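Local coordinates for protein similar to N-acetyltransferase (Staphylococcus aureus subsp. aureus, PDB 4MBU) that probably transfers an acetyl group from acetyl-coenzyme A to an amine acceptor, as a member of the Gcn5-related N-acetyltransferase (GNAT) family, at residues F56-E60 against K96-L102. Numbering follows the deposited sequence.
Sequences FVFEE and KGIASQL
Helix-on-sheet packing in a GNAT fold: the first turn of helix 98-112 lies across one face of strand 55-60, with a salt bridge at the border. Build 56-60 as extended strand and 98-102 as regular alpha helix, their axes 9.1 Å apart at closest approach and 138° between their directions. Phe58 and Ile98 are the nearest CA pair, 6.9 Å apart. Phe56, Phe58 and Glu60 aim CA-to-CB toward 96-102; Val57 points away. Phe58 (chi1 t) takes CG1 of Ile98 (chi1 m) over its ring, a CH-pi contact 3.7 Å from the centroid and 11° off the normal, while Phe58 CB meets Ile98 CG2 at 3.6 Å. At the ring edge, Phe58 CE1 is 3.8 Å from Gln101 OE1. The Phe56 ring (chi1 m) swings away, leaving Phe56 CB 4.1 Å from Leu102 CD2 (chi1 m). Gly97, the N-cap with phi 75°, follows Lys96, whose NZ gives Glu60 OE2 a very short 2.4 Å salt-bridge hydrogen bond. Both lie in the loop between strand 82-89 and helix 98-112, which in GNAT proteins binds acetyl-CoA pyrophosphate and probably does so here. Strands 3-7 and 63-72 flank 55-60; Ile5 touches Gln101 and Leu102, Leu65 touches Ile98, and farther along the helix Leu106 meets Phe56.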
# COMPACT_ATOMS: atom_id res chain seq x y z
N PHE A 56 21.00 11.19 15.83
CA PHE A 56 20.46 11.19 17.18
C PHE A 56 20.52 9.77 17.72
O PHE A 56 20.39 8.81 16.97
CB PHE A 56 19.01 11.69 17.18
CG PHE A 56 18.87 13.09 16.66
CD1 PHE A 56 19.34 14.17 17.40
CD2 PHE A 56 18.27 13.33 15.43
CE1 PHE A 56 19.21 15.47 16.93
CE2 PHE A 56 18.14 14.62 14.94
CZ PHE A 56 18.61 15.69 15.69
N VAL A 57 20.73 9.66 19.02
CA VAL A 57 20.63 8.39 19.72
C VAL A 57 19.60 8.50 20.83
O VAL A 57 19.41 9.58 21.44
CB VAL A 57 21.98 7.90 20.31
CG1 VAL A 57 22.99 7.63 19.20
CG2 VAL A 57 22.54 8.92 21.30
N PHE A 58 18.92 7.39 21.06
CA PHE A 58 18.12 7.18 22.25
C PHE A 58 18.98 6.37 23.18
O PHE A 58 19.40 5.22 22.84
CB PHE A 58 16.85 6.40 21.94
CG PHE A 58 16.00 6.15 23.14
CD1 PHE A 58 14.93 6.98 23.43
CD2 PHE A 58 16.26 5.07 23.98
CE1 PHE A 58 14.15 6.75 24.54
CE2 PHE A 58 15.48 4.84 25.09
CZ PHE A 58 14.42 5.68 25.38
N GLU A 59 19.21 6.97 24.34
CA GLU A 59 20.04 6.42 25.40
C GLU A 59 19.22 6.24 26.67
O GLU A 59 18.47 7.14 27.07
CB GLU A 59 21.23 7.36 25.65
CG GLU A 59 22.14 6.95 26.81
CD GLU A 59 23.27 7.95 27.05
OE1 GLU A 59 23.01 9.03 27.60
OE2 GLU A 59 24.42 7.65 26.68
N GLU A 60 19.35 5.07 27.30
CA GLU A 60 18.65 4.80 28.56
C GLU A 60 19.52 3.97 29.50
O GLU A 60 20.08 2.95 29.09
CB GLU A 60 17.34 4.06 28.30
CG GLU A 60 16.53 3.76 29.55
CD GLU A 60 15.24 3.03 29.23
OE1 GLU A 60 14.17 3.69 29.19
OE2 GLU A 60 15.28 1.80 29.03
N LYS A 96 9.16 -0.11 23.10
CA LYS A 96 9.31 0.95 24.09
C LYS A 96 9.00 2.35 23.54
O LYS A 96 9.13 3.34 24.26
CB LYS A 96 10.72 0.92 24.68
CG LYS A 96 11.11 -0.43 25.25
CD LYS A 96 12.43 -0.36 26.00
CE LYS A 96 12.33 0.61 27.16
NZ LYS A 96 13.47 0.49 28.10
N GLY A 97 8.60 2.42 22.27
CA GLY A 97 8.33 3.71 21.64
C GLY A 97 9.58 4.49 21.28
O GLY A 97 9.54 5.72 21.11
N ILE A 98 10.70 3.78 21.14
CA ILE A 98 11.97 4.42 20.82
C ILE A 98 12.02 4.92 19.36
O ILE A 98 12.48 6.04 19.09
CB ILE A 98 13.14 3.47 21.10
CG1 ILE A 98 13.26 3.23 22.61
CG2 ILE A 98 14.46 4.04 20.58
CD1 ILE A 98 14.14 2.05 22.94
N ALA A 99 11.53 4.09 18.44
CA ALA A 99 11.44 4.49 17.04
C ALA A 99 10.60 5.75 16.89
O ALA A 99 10.99 6.69 16.21
CB ALA A 99 10.86 3.35 16.19
N SER A 100 9.44 5.77 17.55
CA SER A 100 8.55 6.93 17.52
C SER A 100 9.22 8.22 18.01
O SER A 100 9.09 9.28 17.38
CB SER A 100 7.30 6.61 18.34
OG SER A 100 6.43 7.73 18.41
N GLN A 101 9.93 8.14 19.13
CA GLN A 101 10.63 9.31 19.67
C GLN A 101 11.74 9.80 18.74
O GLN A 101 11.95 11.02 18.57
CB GLN A 101 11.18 9.02 21.07
CG GLN A 101 10.09 8.85 22.14
CD GLN A 101 10.66 8.68 23.55
OE1 GLN A 101 11.50 9.47 24.00
NE2 GLN A 101 10.23 7.64 24.23
N LEU A 102 12.46 8.84 18.15
CA LEU A 102 13.50 9.19 17.18
C LEU A 102 12.90 9.88 15.95
O LEU A 102 13.39 10.92 15.53
CB LEU A 102 14.33 7.96 16.80
CG LEU A 102 15.31 7.55 17.90
CD1 LEU A 102 15.86 6.19 17.66
CD2 LEU A 102 16.44 8.56 17.98